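Local coordinates for lipase-esterase related protein (Clostridium acetobutylicum, PDB 3E0X), which probably acts as a hydrolase of the alpha/beta hydrolase fold, although its substrate is unknown and the only ligand seen in its pocket is ortho-xylene, at residues S61-Y64 with G65-N69; K104-P107 with N108-K111; I167-N170 with D171-C175; D68-A71 with N72-N76; E208-K211 with K212-N216. All blocks are in the same frame, centred on the assembly; numbering follows the deposited sequence. Where two conformers were deposited one is given.

Contact 1 (S61-Y64 with G65-N69); sequences STVY and GYIDN
Helix 63-76 begins here with an N-cap: Thr62 precedes the first helical residue, and its OG1 accepts from Gly65 N at 3.1 Å. The hydroxyl reaches that N-H because chi1, 72°, places OG1 between the backbone N and the carbonyl carbon. Thr62 O adds weaker links to the first turn, a long one of 3.4 Å to Tyr66 N and a bent one to Gly65 N. The regular pattern takes over at Ile67 N, 2.8 Å from Val63 O. In the same turn, Val63 CG1 meets Ile67 CD1 at 3.7 Å, the two branches crossing at a slant, while the Val63 side chain also touches Met93 and Ile97 of helix 93-102. Tyr66 lays its ring edge, near its plane, against Val63 CA. Tyr64 O takes the N-H of Asp68 and also accepts from a water whose oxygen is 3.0 Å from Tyr64 O. The same water donates to Asp68 OD1 at 2.6 Å, so it clips the carboxylate to the turn while Lys104 holds OD1 in a salt bridge. A side-chain oxygen at the N-cap, taking the N-H three residues on, is the classic threonine start of an alpha-helix.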
loop_
_atom_site.group_PDB
_atom_site.type_symbol
_atom_site.label_atom_id
_atom_site.label_comp_id
_atom_site.label_asym_id
_atom_site.label_seq_id
_atom_site.Cartn_x
_atom_site.Cartn_y
_atom_site.Cartn_z
ATOM N N SER A 61 -1.297 -10.921 -11.592
ATOM C CA SER A 61 -0.019 -10.524 -12.176
ATOM C C SER A 61 0.041 -9.049 -12.496
ATOM O O SER A 61 1.107 -8.532 -12.872
ATOM C CB SER A 61 0.259 -11.283 -13.468
ATOM O OG SER A 61 0.438 -12.663 -13.198
ATOM N N THR A 62 -1.084 -8.354 -12.338
ATOM C CA THR A 62 -1.155 -6.924 -12.683
ATOM C C THR A 62 -1.772 -6.124 -11.561
ATOM O O THR A 62 -2.597 -6.648 -10.782
ATOM C CB THR A 62 -1.953 -6.662 -13.987
ATOM O OG1 THR A 62 -3.352 -6.870 -13.765
ATOM C CG2 THR A 62 -1.479 -7.590 -15.105
ATOM N N VAL A 63 -1.417 -4.836 -11.486
ATOM C CA VAL A 63 -2.070 -4.006 -10.477
ATOM C C VAL A 63 -3.581 -3.922 -10.750
ATOM O O VAL A 63 -4.379 -3.855 -9.820
ATOM C CB VAL A 63 -1.397 -2.635 -10.388
ATOM C CG1 VAL A 63 -2.194 -1.689 -9.508
ATOM C CG2 VAL A 63 0.012 -2.809 -9.794
ATOM N N TYR A 64 -3.974 -3.936 -12.024
ATOM C CA TYR A 64 -5.395 -3.975 -12.373
ATOM C C TYR A 64 -6.151 -5.141 -11.754
ATOM O O TYR A 64 -7.291 -4.991 -11.322
ATOM C CB TYR A 64 -5.567 -3.995 -13.892
ATOM C CG TYR A 64 -5.028 -2.727 -14.506
ATOM C CD1 TYR A 64 -5.735 -1.523 -14.378
ATOM C CD2 TYR A 64 -3.815 -2.709 -15.200
ATOM C CE1 TYR A 64 -5.268 -0.349 -14.924
ATOM C CE2 TYR A 64 -3.321 -1.524 -15.762
ATOM C CZ TYR A 64 -4.040 -0.336 -15.607
ATOM O OH TYR A 64 -3.572 0.837 -16.151
ATOM N N GLY A 65 -5.534 -6.313 -11.702
ATOM C CA GLY A 65 -6.152 -7.461 -11.035
ATOM C C GLY A 65 -6.406 -7.170 -9.571
ATOM O O GLY A 65 -7.519 -7.434 -9.074
ATOM N N TYR A 66 -5.379 -6.656 -8.872
ATOM C CA TYR A 66 -5.531 -6.281 -7.463
ATOM C C TYR A 66 -6.597 -5.203 -7.269
ATOM O O TYR A 66 -7.413 -5.294 -6.332
ATOM C CB TYR A 66 -4.190 -5.841 -6.862
ATOM C CG TYR A 66 -3.168 -6.939 -6.721
ATOM C CD1 TYR A 66 -3.359 -7.987 -5.818
ATOM C CD2 TYR A 66 -1.994 -6.897 -7.449
ATOM C CE1 TYR A 66 -2.401 -8.987 -5.663
ATOM C CE2 TYR A 66 -1.009 -7.896 -7.299
ATOM C CZ TYR A 66 -1.230 -8.934 -6.409
ATOM O OH TYR A 66 -0.264 -9.906 -6.256
ATOM N N ILE A 67 -6.635 -4.211 -8.165
ATOM C CA ILE A 67 -7.650 -3.143 -8.096
ATOM C C ILE A 67 -9.061 -3.737 -8.157
ATOM O O ILE A 67 -9.899 -3.416 -7.307
ATOM C CB ILE A 67 -7.430 -2.093 -9.231
ATOM C CG1 ILE A 67 -6.133 -1.284 -9.013
ATOM C CG2 ILE A 67 -8.646 -1.201 -9.400
ATOM C CD1 ILE A 67 -5.646 -0.555 -10.272
ATOM N N ASP A 68 -9.286 -4.649 -9.106
ATOM C CA ASP A 68 -10.591 -5.303 -9.219
ATOM C C ASP A 68 -10.926 -6.114 -7.965
ATOM O O ASP A 68 -12.063 -6.101 -7.487
ATOM C CB ASP A 68 -10.634 -6.183 -10.465
ATOM C CG ASP A 68 -10.658 -5.372 -11.754
ATOM O OD1 ASP A 68 -10.861 -4.144 -11.686
ATOM O OD2 ASP A 68 -10.464 -5.981 -12.842
ATOM N N ASN A 69 -9.935 -6.805 -7.405
ATOM C CA ASN A 69 -10.184 -7.577 -6.192
ATOM C C ASN A 69 -10.576 -6.675 -5.024
ATOM O O ASN A 69 -11.468 -7.022 -4.230
ATOM C CB ASN A 69 -8.958 -8.386 -5.762
ATOM C CG ASN A 69 -8.547 -9.484 -6.745
ATOM O OD1 ASN A 69 -9.301 -9.946 -7.623
ATOM N ND2 ASN A 69 -7.328 -9.924 -6.559
HETATM O O HOH W 1 -8.893 -2.897 -12.849
#

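Contact 2 (K104-P107 with N108-K111); sequences KKLP and NVRK
Leu106 and Val109 face each other across a type I beta turn, with Leu106 CB 4.0 Å from Val109 CG2. That methyl lies beside its own backbone N, the other branch, CG1, being anti to it (chi1 171°), and this directs CG2 back toward the leucine. The isobutyl group of Leu106 runs on past this point to Ala71, Ile74 and Thr75 of helix 63-76. Val109 N gives a weak hydrogen bond of 3.3 Å to Leu106 O, closing the turn. Arg110 sets off away from the turn but folds back, bent at chi2 and chi3 (-64° and -62°), until CD is 4.1 Å from Pro107 O. Its NH1 then donates, in the guanidinium plane, to a water at 3.0 Å. That water gives its protons to Pro107 O, 2.8 Å away, and to Val109 O. A second water links Leu106 O, at 2.9 Å, with Val109 O, at 2.8 Å. Across the turn the single direct hydrogen bond is thus weak and two waters add bridges, while backbone bonds of Asn108 and Arg110 with Ile86 tie the segment to strand 86-91. The turn itself probably owes part of its polar cohesion to this hydration.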
loop_
_atom_site.group_PDB
_atom_site.type_symbol
_atom_site.label_atom_id
_atom_site.label_comp_id
_atom_site.label_asym_id
_atom_site.label_seq_id
_atom_site.Cartn_x
_atom_site.Cartn_y
_atom_site.Cartn_z
ATOM N N LYS A 104 -12.278 3.938 -9.679
ATOM C CA LYS A 104 -13.526 3.196 -9.845
ATOM C C LYS A 104 -14.733 3.988 -9.351
ATOM O O LYS A 104 -15.879 3.588 -9.609
ATOM C CB LYS A 104 -13.470 1.855 -9.096
ATOM C CG LYS A 104 -12.396 0.866 -9.592
ATOM C CD LYS A 104 -12.787 0.228 -10.899
ATOM C CE LYS A 104 -11.856 -0.929 -11.247
ATOM N NZ LYS A 104 -12.500 -1.890 -12.180
ATOM N N LYS A 105 -14.481 5.064 -8.593
ATOM C CA LYS A 105 -15.551 5.993 -8.156
ATOM C C LYS A 105 -16.606 5.255 -7.319
ATOM O O LYS A 105 -17.827 5.431 -7.514
ATOM C CB LYS A 105 -16.232 6.677 -9.364
ATOM C CG LYS A 105 -15.305 7.277 -10.406
ATOM C CD LYS A 105 -14.297 8.188 -9.781
ATOM C CE LYS A 105 -13.530 9.004 -10.842
ATOM N NZ LYS A 105 -14.430 9.925 -11.590
ATOM N N LEU A 106 -16.143 4.413 -6.387
ATOM C CA LEU A 106 -17.057 3.720 -5.471
ATOM C C LEU A 106 -17.700 4.727 -4.531
ATOM O O LEU A 106 -17.015 5.629 -4.051
ATOM C CB LEU A 106 -16.300 2.628 -4.690
ATOM C CG LEU A 106 -15.586 1.600 -5.569
ATOM C CD1 LEU A 106 -14.869 0.567 -4.671
ATOM C CD2 LEU A 106 -16.586 0.939 -6.524
ATOM N N PRO A 107 -19.029 4.633 -4.306
ATOM C CA PRO A 107 -19.686 5.740 -3.599
ATOM C C PRO A 107 -19.154 5.992 -2.192
ATOM O O PRO A 107 -19.200 7.134 -1.746
ATOM C CB PRO A 107 -21.182 5.337 -3.586
ATOM C CG PRO A 107 -21.217 3.899 -3.917
ATOM C CD PRO A 107 -20.008 3.638 -4.774
ATOM N N ASN A 108 -18.665 4.957 -1.513
ATOM C CA ASN A 108 -18.270 5.082 -0.100
ATOM C C ASN A 108 -16.786 5.323 0.153
ATOM O O ASN A 108 -16.383 5.492 1.302
ATOM C CB ASN A 108 -18.789 3.899 0.742
ATOM C CG ASN A 108 -20.317 3.751 0.678
ATOM O OD1 ASN A 108 -21.067 4.744 0.600
ATOM N ND2 ASN A 108 -20.778 2.511 0.705
ATOM N N VAL A 109 -15.976 5.344 -0.911
ATOM C CA VAL A 109 -14.558 5.615 -0.763
ATOM C C VAL A 109 -14.399 7.127 -0.848
ATOM O O VAL A 109 -14.689 7.735 -1.888
ATOM C CB VAL A 109 -13.725 4.899 -1.844
ATOM C CG1 VAL A 109 -12.271 5.382 -1.789
ATOM C CG2 VAL A 109 -13.798 3.392 -1.624
ATOM N N ARG A 110 -13.968 7.729 0.257
ATOM C CA ARG A 110 -13.991 9.190 0.386
ATOM C C ARG A 110 -12.616 9.855 0.296
ATOM O O ARG A 110 -12.512 11.026 -0.058
ATOM C CB ARG A 110 -14.676 9.610 1.679
ATOM C CG ARG A 110 -16.120 9.080 1.824
ATOM C CD ARG A 110 -17.079 9.632 0.759
ATOM N NE ARG A 110 -17.176 11.083 0.894
ATOM C CZ ARG A 110 -17.057 11.957 -0.116
ATOM N NH1 ARG A 110 -16.895 11.535 -1.374
ATOM N NH2 ARG A 110 -17.095 13.259 0.146
ATOM N N LYS A 111 -11.558 9.116 0.639
ATOM C CA LYS A 111 -10.186 9.648 0.587
ATOM C C LYS A 111 -9.242 8.484 0.361
ATOM O O LYS A 111 -9.544 7.332 0.702
ATOM C CB LYS A 111 -9.789 10.309 1.909
ATOM C CG LYS A 111 -10.581 11.547 2.258
ATOM C CD LYS A 111 -9.977 12.220 3.492
ATOM C CE LYS A 111 -10.786 13.483 3.868
ATOM N NZ LYS A 111 -12.211 13.104 4.116
HETATM O O HOH W 2 -14.649 7.144 -4.598
HETATM O O HOH W 3 -17.270 8.907 -2.672
#

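Contact 3 (I167-N170 with D171-C175); sequences IMIN and DLIAC
Asn170 and Asp171, adjacent on helix 165-177, are joined side chain to side chain: Asn170 ND2 donates to Asp171 OD1 at 3.0 Å. The oxygen lies in the plane of the amide, but the N-H meets the anti side of the carboxylate, 29° out of its plane. ND2 also donates to Pro60 O, and Asn170 OD1 has a weak bond with Ser61 OG. Both carboxylate oxygens of Asp171 have further partners: OD1 with Tyr66 OH, and OD2 with His52 NE2 and Gly26 N. Asp171 CG stands beside its backbone N (chi1 -70°), which keeps it alongside Ile167, whose CG2 is 3.8 Å from OD2. The backbone is satisfied in regular alpha fashion, from Asp171 N to Ile167 O (2.9 Å) through to Ala174 N to Asn170 O. Apolar contacts occupy other faces of the helix: Met168 CG, in a selenomethionine, slants across Leu172 CD1 at 3.8 Å, and Ile169 CG2 runs beside Ile173 CD1. Leu172, Ile169 and Ile173 lean on helix 126-133, Met168 touches the bound ortho-xylene, and Asp171 reaches over to Met93 of helix 93-102, so the helix is wedged between these elements and the loop carrying Pro60.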
loop_
_atom_site.group_PDB
_atom_site.type_symbol
_atom_site.label_atom_id
_atom_site.label_comp_id
_atom_site.label_asym_id
_atom_site.label_seq_id
_atom_site.Cartn_x
_atom_site.Cartn_y
_atom_site.Cartn_z
ATOM N N ILE A 167 6.250 -14.751 -5.040
ATOM C CA ILE A 167 5.262 -13.706 -4.796
ATOM C C ILE A 167 5.882 -12.307 -4.964
ATOM O O ILE A 167 5.325 -11.450 -5.677
ATOM C CB ILE A 167 4.588 -13.858 -3.424
ATOM C CG1 ILE A 167 3.856 -15.211 -3.361
ATOM C CG2 ILE A 167 3.620 -12.667 -3.141
ATOM C CD1 ILE A 167 3.307 -15.522 -2.012
HETATM N N MSE A 168 7.017 -12.053 -4.310
HETATM C CA MSE A 168 7.725 -10.767 -4.507
HETATM C C MSE A 168 8.051 -10.527 -6.002
HETATM O O MSE A 168 7.918 -9.409 -6.530
HETATM C CB MSE A 168 8.988 -10.733 -3.644
HETATM C CG MSE A 168 9.755 -9.435 -3.783
HETATM SE SE MSE A 168 8.791 -7.898 -3.024
HETATM C CE MSE A 168 9.344 -8.185 -1.166
ATOM N N ILE A 169 8.500 -11.572 -6.685
ATOM C CA ILE A 169 8.816 -11.432 -8.099
ATOM C C ILE A 169 7.564 -11.022 -8.916
ATOM O O ILE A 169 7.596 -10.066 -9.701
ATOM C CB ILE A 169 9.484 -12.734 -8.638
ATOM C CG1 ILE A 169 10.879 -12.886 -8.016
ATOM C CG2 ILE A 169 9.572 -12.727 -10.166
ATOM C CD1 ILE A 169 11.497 -14.247 -8.214
ATOM N N ASN A 170 6.447 -11.711 -8.683
ATOM C CA ASN A 170 5.181 -11.376 -9.332
ATOM C C ASN A 170 4.819 -9.923 -9.100
ATOM O O ASN A 170 4.440 -9.200 -10.025
ATOM C CB ASN A 170 4.093 -12.246 -8.739
ATOM C CG ASN A 170 2.707 -11.950 -9.325
ATOM O OD1 ASN A 170 2.334 -12.488 -10.360
ATOM N ND2 ASN A 170 1.949 -11.081 -8.652
ATOM N N ASP A 171 4.915 -9.507 -7.846
ATOM C CA ASP A 171 4.465 -8.176 -7.471
ATOM C C ASP A 171 5.379 -7.084 -8.026
ATOM O O ASP A 171 4.888 -6.029 -8.443
ATOM C CB ASP A 171 4.344 -8.069 -5.957
ATOM C CG ASP A 171 3.187 -8.885 -5.393
ATOM O OD1 ASP A 171 2.322 -9.350 -6.176
ATOM O OD2 ASP A 171 3.130 -9.030 -4.144
ATOM N N LEU A 172 6.702 -7.309 -8.042
ATOM C CA LEU A 172 7.613 -6.293 -8.604
ATOM C C LEU A 172 7.438 -6.155 -10.113
ATOM O O LEU A 172 7.535 -5.047 -10.648
ATOM C CB LEU A 172 9.073 -6.596 -8.255
ATOM C CG LEU A 172 9.435 -6.372 -6.786
ATOM C CD1 LEU A 172 10.803 -6.955 -6.452
ATOM C CD2 LEU A 172 9.335 -4.903 -6.381
ATOM N N ILE A 173 7.142 -7.266 -10.792
ATOM C CA ILE A 173 6.815 -7.201 -12.219
ATOM C C ILE A 173 5.513 -6.404 -12.415
ATOM O O ILE A 173 5.441 -5.541 -13.310
ATOM C CB ILE A 173 6.734 -8.628 -12.858
ATOM C CG1 ILE A 173 8.144 -9.249 -12.867
ATOM C CG2 ILE A 173 6.096 -8.565 -14.239
ATOM C CD1 ILE A 173 8.213 -10.740 -13.243
ATOM N N ALA A 174 4.503 -6.663 -11.568
ATOM C CA ALA A 174 3.248 -5.888 -11.651
ATOM C C ALA A 174 3.552 -4.395 -11.478
ATOM O O ALA A 174 2.993 -3.537 -12.208
ATOM C CB ALA A 174 2.254 -6.371 -10.597
ATOM N N CYS A 175 4.477 -4.082 -10.557
ATOM C CA CYS A 175 4.825 -2.670 -10.344
ATOM C C CYS A 175 5.544 -2.057 -11.526
ATOM O O CYS A 175 5.283 -0.902 -11.883
ATOM C CB CYS A 175 5.676 -2.508 -9.092
ATOM S SG CYS A 175 4.727 -2.733 -7.567
#

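Contact 4 (D68-A71 with N72-N76); sequences DNVA and NFITN
The flat amide of Asn72 is tied back to Asn69 through a water: Asn72 ND2 donates to it at 2.9 Å, and the water in turn donates to Asn69 O at 2.7 Å. The other end of the same amide, Asn72 OD1, accepts from a second flat group, the Asn76 amide, whose ND2 is 2.8 Å away. This donor stands 33° out of the plane of the Asn72 side-chain carbonyl, and OD1 lies 24° out of the Asn76 amide plane, so the two groups meet tilted and not coplanar. ND2 of Asn76 also makes a weak, bent bond to Asn72 O. The Phe73 ring makes no contact with 68-71; of its side chain only CB comes close, 3.4 Å from Val70 O, and with CG anti to the backbone N (chi1 -178°) the ring swings off to Leu47 and Leu20 of the central sheet. On the buried flank Val70 CG1 meets Ile74 CD1 at 3.9 Å, and both residues also touch Val101 of helix 93-102. The backbone bonds are regular, as in Ile74 N to Val70 O at 2.9 Å and Thr75 N to Ala71 O at 3.0 Å. Chemically the turn is split: hydrocarbon faces the sheet and the neighbouring helix, whereas the outer flank bears amides and water. The water donates to Asn69 O, which already accepts from Phe73 N, giving that oxygen two donors, and with Asn76 ND2 bonded to Asn72 OD1 and, weakly, to Asn72 O, side-chain amides supplement the backbone bonds in the last turn.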
loop_
_atom_site.group_PDB
_atom_site.type_symbol
_atom_site.label_atom_id
_atom_site.label_comp_id
_atom_site.label_asym_id
_atom_site.label_seq_id
_atom_site.Cartn_x
_atom_site.Cartn_y
_atom_site.Cartn_z
ATOM N N ASP A 68 -9.286 -4.649 -9.106
ATOM C CA ASP A 68 -10.591 -5.303 -9.219
ATOM C C ASP A 68 -10.926 -6.114 -7.965
ATOM O O ASP A 68 -12.063 -6.101 -7.487
ATOM C CB ASP A 68 -10.634 -6.183 -10.465
ATOM C CG ASP A 68 -10.658 -5.372 -11.754
ATOM O OD1 ASP A 68 -10.861 -4.144 -11.686
ATOM O OD2 ASP A 68 -10.464 -5.981 -12.842
ATOM N N ASN A 69 -9.935 -6.805 -7.405
ATOM C CA ASN A 69 -10.184 -7.577 -6.192
ATOM C C ASN A 69 -10.576 -6.675 -5.024
ATOM O O ASN A 69 -11.468 -7.022 -4.230
ATOM C CB ASN A 69 -8.958 -8.386 -5.762
ATOM C CG ASN A 69 -8.547 -9.484 -6.745
ATOM O OD1 ASN A 69 -9.301 -9.946 -7.623
ATOM N ND2 ASN A 69 -7.328 -9.924 -6.559
ATOM N N VAL A 70 -9.854 -5.567 -4.872
ATOM C CA VAL A 70 -10.099 -4.662 -3.745
ATOM C C VAL A 70 -11.436 -3.951 -3.913
ATOM O O VAL A 70 -12.179 -3.792 -2.939
ATOM C CB VAL A 70 -8.926 -3.681 -3.515
ATOM C CG1 VAL A 70 -9.287 -2.674 -2.448
ATOM C CG2 VAL A 70 -7.682 -4.477 -3.098
ATOM N N ALA A 71 -11.770 -3.553 -5.141
ATOM C CA ALA A 71 -13.077 -2.944 -5.381
ATOM C C ALA A 71 -14.214 -3.938 -5.068
ATOM O O ALA A 71 -15.214 -3.561 -4.445
ATOM C CB ALA A 71 -13.191 -2.389 -6.820
ATOM N N ASN A 72 -14.047 -5.203 -5.445
ATOM C CA ASN A 72 -15.050 -6.228 -5.125
ATOM C C ASN A 72 -15.226 -6.360 -3.621
ATOM O O ASN A 72 -16.356 -6.465 -3.126
ATOM C CB ASN A 72 -14.629 -7.546 -5.781
ATOM C CG ASN A 72 -15.544 -8.691 -5.464
ATOM O OD1 ASN A 72 -16.760 -8.580 -5.625
ATOM N ND2 ASN A 72 -14.964 -9.817 -5.038
ATOM N N PHE A 73 -14.121 -6.326 -2.884
ATOM C CA PHE A 73 -14.178 -6.402 -1.422
ATOM C C PHE A 73 -14.949 -5.193 -0.867
ATOM O O PHE A 73 -15.852 -5.337 -0.039
ATOM C CB PHE A 73 -12.746 -6.437 -0.824
ATOM C CG PHE A 73 -12.727 -6.575 0.666
ATOM C CD1 PHE A 73 -12.768 -7.839 1.259
ATOM C CD2 PHE A 73 -12.727 -5.438 1.490
ATOM C CE1 PHE A 73 -12.780 -7.959 2.660
ATOM C CE2 PHE A 73 -12.722 -5.564 2.869
ATOM C CZ PHE A 73 -12.762 -6.821 3.455
ATOM N N ILE A 74 -14.569 -3.994 -1.278
ATOM C CA ILE A 74 -15.235 -2.815 -0.734
ATOM C C ILE A 74 -16.759 -2.867 -0.968
ATOM O O ILE A 74 -17.564 -2.613 -0.054
ATOM C CB ILE A 74 -14.663 -1.541 -1.346
ATOM C CG1 ILE A 74 -13.216 -1.362 -0.879
ATOM C CG2 ILE A 74 -15.518 -0.330 -0.983
ATOM C CD1 ILE A 74 -12.397 -0.355 -1.744
ATOM N N THR A 75 -17.149 -3.212 -2.186
ATOM C CA THR A 75 -18.545 -3.162 -2.561
ATOM C C THR A 75 -19.348 -4.261 -1.890
ATOM O O THR A 75 -20.514 -4.044 -1.514
ATOM C CB THR A 75 -18.643 -3.245 -4.093
ATOM O OG1 THR A 75 -18.023 -2.082 -4.637
ATOM C CG2 THR A 75 -20.106 -3.285 -4.572
ATOM N N ASN A 76 -18.719 -5.421 -1.679
ATOM C CA ASN A 76 -19.465 -6.632 -1.332
ATOM C C ASN A 76 -19.223 -7.243 0.041
ATOM O O ASN A 76 -20.069 -7.989 0.511
ATOM C CB ASN A 76 -19.302 -7.694 -2.427
ATOM C CG ASN A 76 -19.878 -7.243 -3.743
ATOM O OD1 ASN A 76 -21.087 -6.966 -3.854
ATOM N ND2 ASN A 76 -19.024 -7.139 -4.747
HETATM O O HOH W 4 -12.224 -9.657 -4.037
#

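Contact 5 (E208-K211 with K212-N216); sequences EIIK and KEVEN
In Ile210 the methyl branch CG2 lies anti to the backbone N, the ethyl branch standing beside that N (chi1 -66°), while in Val214 it is CG1 that is anti (chi1 178°) and CG2 that falls beside the N. These settings turn the two CG2 methyls to each other, 4.1 Å apart, with the side chains running side by side and pointing the same way. Val214 CG2 also comes within 3.3 Å of Ile210 O. That carbonyl takes two N-H groups: a good bond from Val214 N at 3.0 Å and a weak one from Glu213 N at 3.3 Å, bent to an N-H...O angle of 123°. The principal bond of Glu213 N goes to Ile209 O at 2.9 Å, nearly in line with the carbonyl. Next to this bond the Glu213 chain lies alongside Ile209, with CG 4.2 Å from Ile209 CG2, so the contact there is made by its aliphatic part. Lys212 N to Glu208 O, also 2.9 Å, is the first of the three successive backbone bonds. Val214 leaves helical backbone angles yet still donates to Ile210, and so its N-H belongs to the helix although its own chain has begun to extend. Ser217 OG lies within hydrogen-bonding reach of both Lys211 O and Val214 O, between which its single proton must be shared or alternate. Ile210 and Val214 both rest on Val191 of strand 191-196. This is the helix-to-strand connection of the beta-alpha-beta unit formed by strand 191-196, helix 204-213 and edge strand 217-222.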
loop_
_atom_site.group_PDB
_atom_site.type_symbol
_atom_site.label_atom_id
_atom_site.label_comp_id
_atom_site.label_asym_id
_atom_site.label_seq_id
_atom_site.Cartn_x
_atom_site.Cartn_y
_atom_site.Cartn_z
ATOM N N GLU A 208 5.632 12.998 -5.720
ATOM C CA GLU A 208 5.467 14.364 -6.251
ATOM C C GLU A 208 4.538 14.366 -7.481
ATOM O O GLU A 208 3.773 15.311 -7.697
ATOM C CB GLU A 208 6.825 14.999 -6.583
ATOM C CG GLU A 208 7.654 15.327 -5.346
ATOM C CD GLU A 208 7.336 16.681 -4.692
ATOM O OE1 GLU A 208 6.302 17.304 -5.035
ATOM O OE2 GLU A 208 8.124 17.130 -3.818
ATOM N N ILE A 209 4.619 13.331 -8.306
ATOM C CA ILE A 209 3.723 13.233 -9.454
ATOM C C ILE A 209 2.267 13.079 -8.982
ATOM O O ILE A 209 1.359 13.707 -9.528
ATOM C CB ILE A 209 4.147 12.078 -10.415
ATOM C CG1 ILE A 209 5.432 12.465 -11.177
ATOM C CG2 ILE A 209 3.030 11.741 -11.363
ATOM C CD1 ILE A 209 6.060 11.306 -11.842
ATOM N N ILE A 210 2.036 12.273 -7.945
ATOM C CA ILE A 210 0.662 12.143 -7.427
ATOM C C ILE A 210 0.127 13.522 -6.986
ATOM O O ILE A 210 -1.006 13.920 -7.334
ATOM C CB ILE A 210 0.603 11.133 -6.251
ATOM C CG1 ILE A 210 0.919 9.734 -6.759
ATOM C CG2 ILE A 210 -0.788 11.195 -5.528
ATOM C CD1 ILE A 210 1.227 8.742 -5.636
ATOM N N LYS A 211 0.951 14.256 -6.240
ATOM C CA LYS A 211 0.554 15.587 -5.761
ATOM C C LYS A 211 0.273 16.503 -6.948
ATOM O O LYS A 211 -0.715 17.246 -6.947
ATOM C CB LYS A 211 1.632 16.187 -4.865
ATOM C CG LYS A 211 1.388 17.649 -4.482
ATOM C CD LYS A 211 0.531 17.750 -3.242
ATOM C CE LYS A 211 0.216 19.202 -2.906
ATOM N NZ LYS A 211 -0.858 19.707 -3.815
ATOM N N LYS A 212 1.120 16.447 -7.974
ATOM C CA LYS A 212 0.951 17.340 -9.127
ATOM C C LYS A 212 -0.342 17.062 -9.888
ATOM O O LYS A 212 -1.013 18.002 -10.344
ATOM C CB LYS A 212 2.137 17.174 -10.079
ATOM C CG LYS A 212 2.061 18.071 -11.297
ATOM C CD LYS A 212 3.271 17.913 -12.200
ATOM C CE LYS A 212 3.369 16.500 -12.780
ATOM N NZ LYS A 212 4.390 16.411 -13.876
ATOM N N GLU A 213 -0.648 15.778 -10.098
ATOM C CA GLU A 213 -1.707 15.382 -11.010
ATOM C C GLU A 213 -3.093 15.336 -10.397
ATOM O O GLU A 213 -4.061 15.626 -11.083
ATOM C CB GLU A 213 -1.403 14.012 -11.612
ATOM C CG GLU A 213 -0.258 14.031 -12.595
ATOM C CD GLU A 213 -0.544 14.935 -13.787
ATOM O OE1 GLU A 213 -1.592 14.782 -14.471
ATOM O OE2 GLU A 213 0.283 15.825 -14.004
ATOM N N VAL A 214 -3.202 14.964 -9.124
ATOM C CA VAL A 214 -4.509 14.890 -8.454
ATOM C C VAL A 214 -4.904 16.303 -8.011
ATOM O O VAL A 214 -4.131 16.987 -7.351
ATOM C CB VAL A 214 -4.458 13.924 -7.241
ATOM C CG1 VAL A 214 -5.828 13.906 -6.514
ATOM C CG2 VAL A 214 -4.021 12.509 -7.692
ATOM N N GLU A 215 -6.118 16.726 -8.376
ATOM C CA GLU A 215 -6.554 18.098 -8.128
ATOM C C GLU A 215 -6.590 18.444 -6.643
ATOM O O GLU A 215 -6.116 19.516 -6.247
ATOM C CB GLU A 215 -7.920 18.357 -8.778
ATOM C CG GLU A 215 -8.465 19.788 -8.594
ATOM C CD GLU A 215 -7.588 20.861 -9.259
ATOM O OE1 GLU A 215 -6.943 20.561 -10.293
ATOM O OE2 GLU A 215 -7.545 22.010 -8.748
ATOM N N ASN A 216 -7.174 17.552 -5.836
ATOM C CA ASN A 216 -7.244 17.758 -4.387
ATOM C C ASN A 216 -6.254 16.814 -3.710
ATOM O O ASN A 216 -6.537 15.642 -3.506
ATOM C CB ASN A 216 -8.671 17.538 -3.869
ATOM C CG ASN A 216 -8.836 17.939 -2.409
ATOM O OD1 ASN A 216 -7.878 18.373 -1.750
ATOM N ND2 ASN A 216 -10.048 17.798 -1.895
#

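Overall arrangement
Along the chain the order is contact 1, contact 4, contact 2, contact 3, contact 5. Contacts 1 and 4 are successive parts of helix 63-76, their centres 11 Å apart, and share Asp68 and Asn69. Contact 2, where the chain enters strand 109-115, lies against that helix: its centre is 11 Å from contact 4 and 17 Å from contact 1. Contact 3, on helix 165-177, has its centre 12 Å from that of contact 1. Contact 5 stands off by the edge strand 217-222, touching none of the others. In this alpha/beta hydrolase fold, helix 63-76 thus has contact 2 beside its C-terminal part and contact 3, which reaches the ortho-xylene pocket through Met168, beside its N-terminal end.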